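Local structure of putative NADPH:quinone reductase (Bacillus thuringiensis, 3GMS) at residues R285-L290 / E294-M299; T135-L140 / Q166-R171; N45-I50 / M125-L130; D315-A320 / G325-T330; A174-N179 / E183-L188. The protein is of unproven function but probably transfers hydride from NADPH to quinones, as do related oxidoreductases of the medium-chain dehydrogenase family. All blocks are in the same frame, centred on the assembly; numbering follows the deposited sequence. Where two conformers were deposited one is given.

Interactions 2 and 3 both use helix 127-139, which links the two lobes of the chain, and interaction 1 packs against it. Interaction 3 lies near its start, only about 3 Å from the centre of the chain, probably near the cleft that in relatives holds nicotinamide and substrate. Interaction 2 holds its far end, with centres about 19 Å from interaction 3. Interaction 1 touches both: F298 CZ is 3.5 Å from P129 CG, and Q295 O is 3.5 Å from I167 CD1. Interaction 4 reaches interaction 3 through a probable hydrogen bond of 3.0 Å from K326 NZ to N45 OD1. Interaction 5, in the Rossmann lobe, touches interaction 1 (R297 NH2 to L188 CD2, 3.5 Å) and interaction 2 (Q166 CG to L188 O, 3.9 Å).

Interaction 1. Residues R285-L290 / E294-M299; sequences RHLIRL and EQLRFM
L290 and the 294-299 segment meet where helix 277-292 ends. E294, with positive phi, is the first residue to leave helical geometry, and the end forms a Schellman motif. Q295 follows. Its N gives a hydrogen bond of 2.9 Å to L290 O, with a C=O...N angle of 165°. Its side-chain amide lies against one methyl of L290: CD2 is 3.5 Å from Q295 OE1 and 3.7 Å from Q295 CD. L296 N is the second donor to L290 O, at 3.2 Å, and it comes from above the carbonyl plane. Two N-H groups therefore grip one helix-end oxygen. The L296 side chain, with CG anti to the backbone N (chi1 -153°), turns back to the helix, its CB 4.0 Å from L290 CB. L296 CD2 lies 4.3 Å from L287 CD2. R297 turns away from the helix, and its N hydrogen-bonds Q163 OE1. Around the turn, L287 and L290 pack on W133 of helix 127-139. On helix 156-168, Q295 rests on I167 and L296 on Q163.

Interaction 2. Residues T135-L140 / Q166-R171; sequences TCTETL and QILNFR
C136 and T137, near the end of helix 127-139, meet L168 and F170, where helix 156-168 of the Rossmann-fold domain runs out into the chain leading to strand 171-176. The contact is apolar and small. One methyl of L168 touches two successive residues of the facing helix: its CD1 lies 3.6 Å from T137 CG2 and 3.8 Å from C136 CB. The T137 and L168 side chains cross at about a right angle. At chi1 62°, T137 OG1 lies between the backbone N and the carbonyl carbon and hydrogen-bonds W133 O, while CG2 faces L168. C136 also makes a sulfur-aromatic contact. Its SG is 3.8 Å from F170 CZ and 4.8 Å from the ring centroid, and it approaches obliquely, 60° off the ring normal. N169, with positive phi, turns the chain between L168 and F170. Helix 127-139 widens here into a pi-type turn, in which L140 N reaches T135 O at 2.8 Å. The helix end also packs on the parallel sheet: T135 and L140 touch strand 214-219, and T135 also L240 of strand 237-241. C136 touches F161 of helix 156-168 as well.

Interaction 3. Residues N45-I50 / M125-L130; sequences NPSDLI and MYINPL
I127 and N45 have the most surface buried here, with S47 next. I127 opens helix 127-139 and points toward the 45-50 segment. Its CG1 stands beside the backbone N (chi1 -66°) and CG2 anti to it. I127 CB and CG1 are both 4.1 Å from N45 ND2, so the amide nitrogen rests beside the branch point. I127 CG2 lies 4.0 Å from S47 OG. These are van der Waals contacts; the polar bonding of N45 goes elsewhere. Its ND2 bonds to E69 OE1 and its OD1 to K326 NZ, which should fix the amide's rotation. The turn that carries N45 is braced from within: N45 N bonds to D48 OD2 at 2.8 Å, and D48 N to N45 O. I127 CD1 sits 3.7 Å above the plane of the neighbouring Y126 ring. The contact joins the GroES-like domain to the helix leading toward the Rossmann domain. In medium-chain dehydrogenases and quinone reductases, the cleft between these lobes holds the nicotinamide and substrate, and a similar role is probable here.

Interaction 4. Residues D315-A320 / G325-T330; sequences DVVQSA and GKVFLT
V316 and V317, near the end of helix 310-318, close on V327 of strand 326-330. The tight part is a cluster of three valines. V327 points toward the helix and meets it with its CB and one methyl. Its CG2 lies 3.7 Å from V317 CG2, and its CB is equally close to that same methyl. The contact of V327 CG2 with V316 CG1 is slacker, at 4.0 Å. V327 CG2 thus sits against one methyl from each of two successive helix residues. This branch meets the helix because it stands beside its own backbone N, while V327 CG1 lies anti to that N, chi1 179°. Both helix valines cross V327 obliquely. The cluster extends beyond the three: V316 and V327 both touch H302, and V327 also rests on A313.

The solvent side is looser. D315, Q318 and A320 are exposed and do not meet the strand. The far face of the strand is different again, and buried. K326 and F328 point away from the helix there, and F328 packs edge-to-face with F120. G325 starts the segment at phi 113°, a backbone shape that calls for glycine. The arrangement is a beta-alpha-beta crossover: helix 310-318 packs on its own parallel strands, 301-306 and 326-330, in the sheet of the GroES-like lobe.

Interaction 5. Residues A174-N179 / E183-L188; sequences AVTRNN and EELLRL
L185 of helix 182-188 meets A174 and T176 of strand 171-176, and this apolar packing is what joins the two segments. One methyl carries it. L185 CD1 lies 3.8 Å from T176 CG2 and 4.0 Å from A174 CB, so it bridges two strand residues that point to the same side of the sheet. T176 and L185 reach toward each other tip to tip. A174 has only its CB to give.

One hydrogen bond of T176 runs from the strand end to the following turn. With chi1 at 60°, OG1 is placed between the backbone N and the carbonyl carbon, while the methyl is directed to the helix. T176 OG1 donates to N178 O at 2.8 Å, tilted 17° from the carbonyl plane. This ties the end of the strand to the turn.

The charged interaction lies within the helix. R187 NE makes a salt bridge to E183 OE2, 3.1 Å, one turn apart. The carboxylate uses its anti lone pair, and the oxygen lies in the guanidinium plane.

The three elements 171-176, 182-188 and 192-195 form a beta-alpha-beta unit of the Rossmann domain. A174 and T176 also touch V193 of strand 192-195, the outermost strand on this side. E184 and L188 pack on H159 of helix 156-168.

Interaction 1. Residues R285-L290 / E294-M299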
# COMPACT_ATOMS: atom_id res chain seq x y z
N ARG A 285 -12.43 9.72 3.22
CA ARG A 285 -13.08 10.27 4.43
C ARG A 285 -13.41 9.18 5.40
O ARG A 285 -13.32 9.37 6.61
CB ARG A 285 -14.33 11.11 4.06
CG ARG A 285 -13.95 12.52 3.71
CD ARG A 285 -15.18 13.45 3.62
NE ARG A 285 -15.85 13.23 2.35
CZ ARG A 285 -15.45 13.76 1.19
NH1 ARG A 285 -14.40 14.58 1.13
NH2 ARG A 285 -16.11 13.48 0.08
N HIS A 286 -13.73 8.01 4.85
CA HIS A 286 -14.02 6.86 5.63
C HIS A 286 -12.84 6.27 6.37
O HIS A 286 -12.95 5.94 7.57
CB HIS A 286 -14.72 5.76 4.82
CG HIS A 286 -15.24 4.67 5.71
ND1 HIS A 286 -16.27 4.87 6.61
CD2 HIS A 286 -14.78 3.41 5.94
CE1 HIS A 286 -16.47 3.76 7.29
NE2 HIS A 286 -15.58 2.87 6.91
N LEU A 287 -11.72 6.12 5.67
CA LEU A 287 -10.49 5.62 6.31
C LEU A 287 -10.06 6.59 7.41
O LEU A 287 -9.69 6.15 8.49
CB LEU A 287 -9.36 5.50 5.28
CG LEU A 287 -9.55 4.47 4.16
CD1 LEU A 287 -8.46 4.73 3.09
CD2 LEU A 287 -9.40 3.10 4.71
N ILE A 288 -10.17 7.90 7.13
CA ILE A 288 -9.78 8.92 8.11
C ILE A 288 -10.64 8.76 9.39
O ILE A 288 -10.10 8.80 10.50
CB ILE A 288 -9.88 10.32 7.51
CG1 ILE A 288 -8.70 10.54 6.52
CG2 ILE A 288 -9.96 11.41 8.61
CD1 ILE A 288 -8.88 11.79 5.64
N ARG A 289 -11.96 8.58 9.24
CA ARG A 289 -12.82 8.31 10.41
C ARG A 289 -12.37 7.07 11.18
O ARG A 289 -12.34 7.10 12.41
CB ARG A 289 -14.30 8.14 10.03
CG ARG A 289 -14.87 9.25 9.21
CD ARG A 289 -14.58 10.62 9.74
NE ARG A 289 -15.27 11.57 8.87
CZ ARG A 289 -14.72 12.17 7.81
NH1 ARG A 289 -13.44 11.99 7.51
NH2 ARG A 289 -15.47 12.99 7.08
N LEU A 290 -12.00 5.99 10.47
CA LEU A 290 -11.55 4.75 11.10
C LEU A 290 -10.25 4.96 11.92
O LEU A 290 -10.10 4.41 13.03
CB LEU A 290 -11.33 3.63 10.08
CG LEU A 290 -12.60 3.03 9.45
CD1 LEU A 290 -12.25 2.06 8.33
CD2 LEU A 290 -13.52 2.40 10.52
N GLU A 294 -9.79 5.26 16.22
CA GLU A 294 -8.87 4.20 16.67
C GLU A 294 -9.26 2.75 16.32
O GLU A 294 -8.80 1.81 16.96
CB GLU A 294 -8.56 4.39 18.17
CG GLU A 294 -7.75 5.69 18.42
CD GLU A 294 -7.44 5.97 19.89
OE1 GLU A 294 -8.28 5.69 20.76
OE2 GLU A 294 -6.35 6.52 20.16
N GLN A 295 -10.05 2.56 15.26
CA GLN A 295 -10.39 1.23 14.73
C GLN A 295 -9.29 0.71 13.82
O GLN A 295 -9.07 -0.49 13.67
CB GLN A 295 -11.70 1.29 13.96
CG GLN A 295 -12.88 1.60 14.88
CD GLN A 295 -14.12 1.91 14.11
OE1 GLN A 295 -14.43 3.07 13.87
NE2 GLN A 295 -14.81 0.88 13.67
N LEU A 296 -8.58 1.65 13.23
CA LEU A 296 -7.47 1.36 12.36
C LEU A 296 -6.19 2.08 12.84
O LEU A 296 -6.21 3.28 13.04
CB LEU A 296 -7.85 1.85 10.97
CG LEU A 296 -7.24 1.19 9.76
CD1 LEU A 296 -7.37 -0.33 9.78
CD2 LEU A 296 -7.92 1.80 8.51
N ARG A 297 -5.10 1.35 13.00
CA ARG A 297 -3.84 1.96 13.40
C ARG A 297 -2.73 1.51 12.46
O ARG A 297 -2.76 0.37 11.98
CB ARG A 297 -3.46 1.55 14.83
CG ARG A 297 -4.45 2.03 15.90
CD ARG A 297 -3.99 1.54 17.27
NE ARG A 297 -4.30 0.12 17.43
CZ ARG A 297 -3.64 -0.71 18.23
NH1 ARG A 297 -2.62 -0.28 18.96
NH2 ARG A 297 -4.02 -1.98 18.32
N PHE A 298 -1.78 2.40 12.19
CA PHE A 298 -0.77 2.07 11.18
C PHE A 298 0.51 1.65 11.86
O PHE A 298 0.55 1.58 13.11
CB PHE A 298 -0.57 3.22 10.16
CG PHE A 298 -1.82 3.62 9.42
CD1 PHE A 298 -2.81 2.68 9.11
CD2 PHE A 298 -2.02 4.94 9.02
CE1 PHE A 298 -3.99 3.04 8.44
CE2 PHE A 298 -3.16 5.31 8.32
CZ PHE A 298 -4.17 4.34 8.03
N MET A 299 1.55 1.37 11.07
CA MET A 299 2.82 0.91 11.62
C MET A 299 3.55 2.00 12.41
O MET A 299 3.48 3.17 12.11
CB MET A 299 3.72 0.36 10.51
CG MET A 299 3.07 -0.66 9.60
SD MET A 299 2.93 -2.32 10.34
CE MET A 299 4.55 -2.50 11.10

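Interaction 2. Residues T135-L140 / Q166-R171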
# COMPACT_ATOMS: atom_id res chain seq x y z
N THR A 135 -10.19 -4.10 -1.51
CA THR A 135 -10.21 -5.56 -1.75
C THR A 135 -11.25 -6.22 -0.83
O THR A 135 -12.06 -7.04 -1.30
CB THR A 135 -8.80 -6.23 -1.64
OG1 THR A 135 -8.22 -5.91 -0.36
CG2 THR A 135 -7.82 -5.72 -2.78
N CYS A 136 -11.29 -5.83 0.45
CA CYS A 136 -12.29 -6.36 1.40
C CYS A 136 -13.74 -5.96 1.06
O CYS A 136 -14.64 -6.80 1.10
CB CYS A 136 -11.98 -5.97 2.86
SG CYS A 136 -10.54 -6.86 3.54
N THR A 137 -13.98 -4.71 0.71
CA THR A 137 -15.35 -4.26 0.66
C THR A 137 -15.95 -4.27 -0.74
O THR A 137 -17.19 -4.24 -0.89
CB THR A 137 -15.52 -2.87 1.28
OG1 THR A 137 -14.76 -1.88 0.55
CG2 THR A 137 -15.11 -2.90 2.77
N GLU A 138 -15.08 -4.28 -1.75
CA GLU A 138 -15.54 -4.17 -3.13
C GLU A 138 -15.15 -5.35 -3.96
O GLU A 138 -16.02 -6.03 -4.53
CB GLU A 138 -15.09 -2.84 -3.75
CG GLU A 138 -15.73 -1.66 -3.08
CD GLU A 138 -15.58 -0.36 -3.87
OE1 GLU A 138 -15.25 -0.39 -5.09
OE2 GLU A 138 -15.81 0.70 -3.25
N THR A 139 -13.85 -5.63 -4.04
CA THR A 139 -13.36 -6.62 -4.98
C THR A 139 -13.78 -8.03 -4.53
O THR A 139 -14.26 -8.84 -5.32
CB THR A 139 -11.82 -6.57 -5.10
OG1 THR A 139 -11.36 -5.19 -5.04
CG2 THR A 139 -11.40 -7.26 -6.41
N LEU A 140 -13.63 -8.29 -3.24
CA LEU A 140 -14.11 -9.55 -2.67
C LEU A 140 -15.50 -9.41 -2.07
O LEU A 140 -16.21 -10.42 -1.94
CB LEU A 140 -13.14 -10.10 -1.62
CG LEU A 140 -11.71 -10.41 -2.03
CD1 LEU A 140 -10.90 -10.71 -0.76
CD2 LEU A 140 -11.60 -11.59 -3.02
N GLN A 166 -11.95 -7.36 12.19
CA GLN A 166 -12.73 -6.95 13.35
C GLN A 166 -13.73 -5.92 12.96
O GLN A 166 -14.90 -6.05 13.33
CB GLN A 166 -11.82 -6.42 14.48
CG GLN A 166 -10.81 -7.49 14.89
CD GLN A 166 -11.49 -8.78 15.42
OE1 GLN A 166 -12.47 -8.71 16.16
NE2 GLN A 166 -10.96 -9.93 15.05
N ILE A 167 -13.30 -4.92 12.17
CA ILE A 167 -14.21 -3.87 11.69
C ILE A 167 -15.36 -4.41 10.82
O ILE A 167 -16.54 -3.99 10.97
CB ILE A 167 -13.43 -2.76 10.90
CG1 ILE A 167 -12.46 -2.01 11.82
CG2 ILE A 167 -14.41 -1.76 10.26
CD1 ILE A 167 -11.32 -1.26 11.07
N LEU A 168 -15.03 -5.34 9.93
CA LEU A 168 -16.01 -5.84 8.95
C LEU A 168 -16.59 -7.22 9.31
O LEU A 168 -17.37 -7.79 8.53
CB LEU A 168 -15.40 -5.84 7.53
CG LEU A 168 -14.91 -4.47 7.01
CD1 LEU A 168 -14.08 -4.71 5.75
CD2 LEU A 168 -16.03 -3.47 6.76
N ASN A 169 -16.21 -7.73 10.47
CA ASN A 169 -16.76 -9.00 11.01
C ASN A 169 -16.56 -10.20 10.10
O ASN A 169 -17.52 -10.89 9.77
CB ASN A 169 -18.24 -8.83 11.37
CG ASN A 169 -18.49 -7.66 12.29
OD1 ASN A 169 -18.02 -7.65 13.43
ND2 ASN A 169 -19.24 -6.68 11.81
N PHE A 170 -15.33 -10.46 9.70
CA PHE A 170 -15.01 -11.66 8.97
C PHE A 170 -13.86 -12.30 9.68
O PHE A 170 -13.30 -11.70 10.60
CB PHE A 170 -14.73 -11.42 7.47
CG PHE A 170 -13.50 -10.56 7.19
CD1 PHE A 170 -12.23 -11.10 7.19
CD2 PHE A 170 -13.67 -9.22 6.87
CE1 PHE A 170 -11.10 -10.34 6.90
CE2 PHE A 170 -12.58 -8.42 6.59
CZ PHE A 170 -11.27 -8.97 6.59
N ARG A 171 -13.53 -13.52 9.28
CA ARG A 171 -12.55 -14.32 9.97
C ARG A 171 -11.28 -14.31 9.14
O ARG A 171 -11.28 -14.76 7.99
CB ARG A 171 -13.12 -15.75 10.17
CG ARG A 171 -12.22 -16.66 10.96
CD ARG A 171 -12.86 -18.06 11.22
NE ARG A 171 -11.94 -18.90 11.99
CZ ARG A 171 -11.78 -20.20 11.81
NH1 ARG A 171 -12.47 -20.82 10.85
NH2 ARG A 171 -10.91 -20.89 12.56

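Interaction 3. Residues N45-I50 / M125-L130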
# COMPACT_ATOMS: atom_id res chain seq x y z
N ASN A 45 7.79 2.88 0.85
CA ASN A 45 7.11 1.60 0.74
C ASN A 45 7.88 0.67 -0.21
O ASN A 45 8.38 1.12 -1.23
CB ASN A 45 5.69 1.78 0.17
CG ASN A 45 4.76 2.63 1.08
OD1 ASN A 45 4.83 2.55 2.30
ND2 ASN A 45 3.87 3.41 0.47
N PRO A 46 7.95 -0.65 0.11
CA PRO A 46 8.46 -1.59 -0.91
C PRO A 46 7.85 -1.38 -2.30
O PRO A 46 8.56 -1.53 -3.32
CB PRO A 46 8.11 -2.98 -0.30
CG PRO A 46 8.23 -2.76 1.18
CD PRO A 46 7.53 -1.35 1.33
N SER A 47 6.58 -0.98 -2.39
CA SER A 47 5.96 -0.72 -3.69
C SER A 47 6.44 0.56 -4.40
O SER A 47 6.26 0.72 -5.62
CB SER A 47 4.41 -0.68 -3.56
OG SER A 47 4.05 0.31 -2.62
N ASP A 48 7.09 1.46 -3.66
CA ASP A 48 7.73 2.63 -4.29
C ASP A 48 9.01 2.19 -5.01
O ASP A 48 9.48 2.88 -5.92
CB ASP A 48 8.17 3.68 -3.26
CG ASP A 48 7.03 4.33 -2.54
OD1 ASP A 48 6.06 4.70 -3.23
OD2 ASP A 48 7.14 4.54 -1.31
N LEU A 49 9.62 1.11 -4.55
CA LEU A 49 10.90 0.67 -5.16
C LEU A 49 10.77 -0.13 -6.45
O LEU A 49 11.67 -0.11 -7.30
CB LEU A 49 11.73 -0.12 -4.15
CG LEU A 49 11.99 0.55 -2.82
CD1 LEU A 49 12.88 -0.35 -1.96
CD2 LEU A 49 12.60 1.93 -3.03
N ILE A 50 9.68 -0.88 -6.57
CA ILE A 50 9.44 -1.71 -7.75
C ILE A 50 9.58 -0.93 -9.09
O ILE A 50 10.28 -1.40 -10.01
CB ILE A 50 8.07 -2.45 -7.64
CG1 ILE A 50 8.09 -3.39 -6.44
CG2 ILE A 50 7.76 -3.23 -8.96
CD1 ILE A 50 6.77 -4.17 -6.22
N MET A 125 -1.59 6.71 4.80
CA MET A 125 -3.04 6.56 4.63
C MET A 125 -3.49 5.95 3.28
O MET A 125 -4.61 5.44 3.19
CB MET A 125 -3.73 7.93 4.81
CG MET A 125 -5.30 7.95 4.89
SD MET A 125 -5.97 7.34 6.49
CE MET A 125 -5.27 8.52 7.58
N TYR A 126 -2.63 6.00 2.27
CA TYR A 126 -3.04 5.70 0.90
C TYR A 126 -2.84 4.25 0.52
O TYR A 126 -3.77 3.48 0.47
CB TYR A 126 -2.32 6.64 -0.05
CG TYR A 126 -2.56 6.45 -1.55
CD1 TYR A 126 -3.78 5.93 -2.06
CD2 TYR A 126 -1.58 6.88 -2.45
CE1 TYR A 126 -3.96 5.81 -3.45
CE2 TYR A 126 -1.76 6.78 -3.82
CZ TYR A 126 -2.96 6.24 -4.31
OH TYR A 126 -3.14 6.13 -5.67
N ILE A 127 -1.61 3.84 0.26
CA ILE A 127 -1.44 2.61 -0.49
C ILE A 127 -1.96 1.34 0.21
O ILE A 127 -2.77 0.63 -0.36
CB ILE A 127 0.08 2.43 -0.89
CG1 ILE A 127 0.49 3.53 -1.90
CG2 ILE A 127 0.29 1.07 -1.56
CD1 ILE A 127 -0.21 3.44 -3.23
N ASN A 128 -1.47 1.07 1.41
CA ASN A 128 -1.91 -0.12 2.14
C ASN A 128 -3.38 -0.06 2.64
O ASN A 128 -4.10 -1.07 2.43
CB ASN A 128 -0.90 -0.48 3.24
CG ASN A 128 0.43 -0.88 2.64
OD1 ASN A 128 0.44 -1.59 1.64
ND2 ASN A 128 1.53 -0.38 3.19
N PRO A 129 -3.83 1.07 3.23
CA PRO A 129 -5.21 1.11 3.72
C PRO A 129 -6.21 1.08 2.59
O PRO A 129 -7.19 0.33 2.67
CB PRO A 129 -5.29 2.43 4.52
CG PRO A 129 -3.89 2.68 4.93
CD PRO A 129 -3.07 2.23 3.73
N LEU A 130 -6.00 1.89 1.55
CA LEU A 130 -6.94 1.84 0.43
C LEU A 130 -7.02 0.46 -0.27
O LEU A 130 -8.11 -0.00 -0.57
CB LEU A 130 -6.67 2.95 -0.56
CG LEU A 130 -7.74 3.26 -1.57
CD1 LEU A 130 -9.06 3.69 -0.94
CD2 LEU A 130 -7.18 4.35 -2.48

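Interaction 4. Residues D315-A320 / G325-T330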
# COMPACT_ATOMS: atom_id res chain seq x y z
N ASP A 315 18.53 1.45 1.68
CA ASP A 315 19.31 0.30 2.13
C ASP A 315 18.71 -0.36 3.39
O ASP A 315 18.66 -1.60 3.49
CB ASP A 315 20.76 0.71 2.35
CG ASP A 315 21.60 -0.40 2.95
OD1 ASP A 315 21.88 -1.39 2.23
OD2 ASP A 315 21.97 -0.28 4.14
N VAL A 316 18.23 0.45 4.33
CA VAL A 316 17.56 -0.07 5.52
C VAL A 316 16.30 -0.84 5.12
O VAL A 316 16.06 -1.97 5.59
CB VAL A 316 17.24 1.08 6.52
CG1 VAL A 316 16.37 0.60 7.70
CG2 VAL A 316 18.55 1.71 7.05
N VAL A 317 15.50 -0.26 4.23
CA VAL A 317 14.25 -0.90 3.78
C VAL A 317 14.52 -2.24 3.09
O VAL A 317 13.80 -3.20 3.31
CB VAL A 317 13.42 0.03 2.87
CG1 VAL A 317 12.18 -0.69 2.35
CG2 VAL A 317 13.01 1.25 3.68
N GLN A 318 15.57 -2.31 2.29
CA GLN A 318 15.90 -3.53 1.56
C GLN A 318 16.66 -4.57 2.38
O GLN A 318 16.80 -5.70 1.95
CB GLN A 318 16.69 -3.19 0.31
CG GLN A 318 15.96 -2.20 -0.54
CD GLN A 318 16.33 -2.28 -1.98
OE1 GLN A 318 17.36 -1.76 -2.41
NE2 GLN A 318 15.46 -2.91 -2.76
N SER A 319 17.12 -4.19 3.57
CA SER A 319 17.97 -5.04 4.41
C SER A 319 17.23 -6.27 4.96
O SER A 319 16.08 -6.17 5.40
CB SER A 319 18.55 -4.20 5.56
OG SER A 319 19.10 -5.00 6.59
N ALA A 320 17.88 -7.44 4.93
CA ALA A 320 17.28 -8.69 5.44
C ALA A 320 17.14 -8.69 6.96
O ALA A 320 16.26 -9.36 7.52
CB ALA A 320 18.07 -9.90 4.96
N GLY A 325 8.58 -1.86 11.44
CA GLY A 325 8.19 -0.46 11.30
C GLY A 325 8.53 0.17 9.97
O GLY A 325 9.32 -0.37 9.19
N LYS A 326 7.95 1.34 9.74
CA LYS A 326 8.09 2.08 8.50
C LYS A 326 9.26 3.09 8.51
O LYS A 326 9.43 3.81 9.49
CB LYS A 326 6.77 2.82 8.29
CG LYS A 326 6.58 3.34 6.89
CD LYS A 326 6.40 2.20 5.87
CE LYS A 326 5.00 1.67 5.84
NZ LYS A 326 4.84 0.78 4.67
N VAL A 327 10.06 3.13 7.44
CA VAL A 327 11.10 4.11 7.30
C VAL A 327 10.53 5.31 6.54
O VAL A 327 9.77 5.12 5.60
CB VAL A 327 12.28 3.53 6.49
CG1 VAL A 327 13.40 4.59 6.32
CG2 VAL A 327 12.81 2.26 7.22
N PHE A 328 10.85 6.52 6.95
CA PHE A 328 10.32 7.72 6.28
C PHE A 328 11.38 8.67 5.82
O PHE A 328 12.47 8.77 6.43
CB PHE A 328 9.41 8.50 7.25
CG PHE A 328 8.20 7.74 7.72
CD1 PHE A 328 6.96 7.92 7.08
CD2 PHE A 328 8.26 6.89 8.82
CE1 PHE A 328 5.84 7.22 7.52
CE2 PHE A 328 7.13 6.15 9.25
CZ PHE A 328 5.92 6.34 8.60
N LEU A 329 11.02 9.44 4.78
CA LEU A 329 11.82 10.56 4.27
C LEU A 329 11.18 11.82 4.71
O LEU A 329 10.01 12.06 4.41
CB LEU A 329 11.86 10.54 2.74
CG LEU A 329 12.63 9.35 2.12
CD1 LEU A 329 12.34 9.19 0.62
CD2 LEU A 329 14.18 9.35 2.43
N THR A 330 11.91 12.64 5.48
CA THR A 330 11.24 13.75 6.13
C THR A 330 11.87 15.05 5.63
O THR A 330 13.02 15.05 5.16
CB THR A 330 11.31 13.67 7.68
OG1 THR A 330 12.68 13.76 8.10
CG2 THR A 330 10.68 12.37 8.23

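Interaction 5. Residues A174-N179 / E183-L188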
# COMPACT_ATOMS: atom_id res chain seq x y z
N ALA A 174 -4.35 -15.51 8.92
CA ALA A 174 -3.05 -14.98 8.51
C ALA A 174 -2.08 -16.09 8.18
O ALA A 174 -1.93 -17.05 8.97
CB ALA A 174 -2.44 -14.10 9.63
N VAL A 175 -1.43 -15.97 7.03
CA VAL A 175 -0.36 -16.89 6.61
C VAL A 175 0.95 -16.12 6.55
O VAL A 175 1.08 -15.14 5.81
CB VAL A 175 -0.68 -17.54 5.23
CG1 VAL A 175 0.41 -18.52 4.81
CG2 VAL A 175 -2.03 -18.22 5.27
N THR A 176 1.93 -16.58 7.33
CA THR A 176 3.21 -15.90 7.48
C THR A 176 4.37 -16.86 7.22
O THR A 176 4.22 -18.10 7.34
CB THR A 176 3.38 -15.32 8.92
OG1 THR A 176 3.33 -16.40 9.88
CG2 THR A 176 2.31 -14.29 9.26
N ARG A 177 5.53 -16.29 6.90
CA ARG A 177 6.75 -17.06 6.63
C ARG A 177 7.47 -17.49 7.91
O ARG A 177 8.37 -18.34 7.85
CB ARG A 177 7.75 -16.21 5.83
CG ARG A 177 7.79 -16.46 4.34
CD ARG A 177 6.68 -15.70 3.60
NE ARG A 177 6.66 -14.25 3.84
CZ ARG A 177 7.41 -13.36 3.19
NH1 ARG A 177 8.27 -13.76 2.25
NH2 ARG A 177 7.32 -12.07 3.48
N ASN A 178 7.12 -16.85 9.02
CA ASN A 178 7.78 -17.07 10.31
C ASN A 178 6.90 -16.54 11.44
O ASN A 178 5.74 -16.16 11.23
CB ASN A 178 9.17 -16.41 10.34
CG ASN A 178 9.11 -14.91 10.10
OD1 ASN A 178 8.24 -14.21 10.64
ND2 ASN A 178 10.01 -14.41 9.29
N ASN A 179 7.44 -16.52 12.66
CA ASN A 179 6.61 -16.14 13.80
C ASN A 179 6.82 -14.70 14.27
O ASN A 179 6.29 -14.31 15.30
CB ASN A 179 6.81 -17.14 14.97
CG ASN A 179 8.24 -17.15 15.49
OD1 ASN A 179 9.12 -16.47 14.93
ND2 ASN A 179 8.49 -17.93 16.55
N GLU A 183 2.33 -12.46 17.35
CA GLU A 183 1.69 -11.81 18.50
C GLU A 183 0.94 -10.56 18.08
O GLU A 183 -0.22 -10.38 18.47
CB GLU A 183 2.70 -11.50 19.63
CG GLU A 183 2.10 -10.65 20.79
CD GLU A 183 1.08 -11.42 21.66
OE1 GLU A 183 1.03 -12.66 21.56
OE2 GLU A 183 0.34 -10.78 22.45
N GLU A 184 1.59 -9.73 17.26
CA GLU A 184 0.98 -8.48 16.81
C GLU A 184 -0.30 -8.79 16.00
O GLU A 184 -1.35 -8.22 16.28
CB GLU A 184 1.96 -7.64 16.01
CG GLU A 184 3.28 -7.29 16.76
CD GLU A 184 4.46 -8.25 16.45
OE1 GLU A 184 4.41 -9.49 16.79
OE2 GLU A 184 5.47 -7.71 15.91
N LEU A 185 -0.19 -9.73 15.06
CA LEU A 185 -1.39 -10.11 14.25
C LEU A 185 -2.55 -10.60 15.11
O LEU A 185 -3.70 -10.15 14.94
CB LEU A 185 -1.03 -11.12 13.15
CG LEU A 185 -0.11 -10.59 12.06
CD1 LEU A 185 0.39 -11.71 11.22
CD2 LEU A 185 -0.93 -9.55 11.21
N LEU A 186 -2.29 -11.51 16.06
CA LEU A 186 -3.36 -11.90 16.96
C LEU A 186 -3.98 -10.74 17.75
O LEU A 186 -5.20 -10.64 17.81
CB LEU A 186 -2.94 -13.03 17.92
CG LEU A 186 -2.46 -14.29 17.19
CD1 LEU A 186 -1.66 -15.14 18.15
CD2 LEU A 186 -3.66 -15.07 16.60
N ARG A 187 -3.13 -9.88 18.33
CA ARG A 187 -3.60 -8.68 19.04
C ARG A 187 -4.49 -7.82 18.20
O ARG A 187 -5.50 -7.29 18.68
CB ARG A 187 -2.43 -7.79 19.48
CG ARG A 187 -1.77 -8.24 20.72
CD ARG A 187 -0.86 -7.16 21.28
NE ARG A 187 -0.07 -7.74 22.37
CZ ARG A 187 0.67 -7.05 23.23
NH1 ARG A 187 0.73 -5.73 23.15
NH2 ARG A 187 1.34 -7.68 24.19
N LEU A 188 -4.11 -7.67 16.93
CA LEU A 188 -4.83 -6.80 16.02
C LEU A 188 -6.12 -7.45 15.54
O LEU A 188 -6.98 -6.78 15.00
CB LEU A 188 -3.96 -6.39 14.82
CG LEU A 188 -2.85 -5.38 15.21
CD1 LEU A 188 -1.80 -5.30 14.13
CD2 LEU A 188 -3.43 -4.00 15.50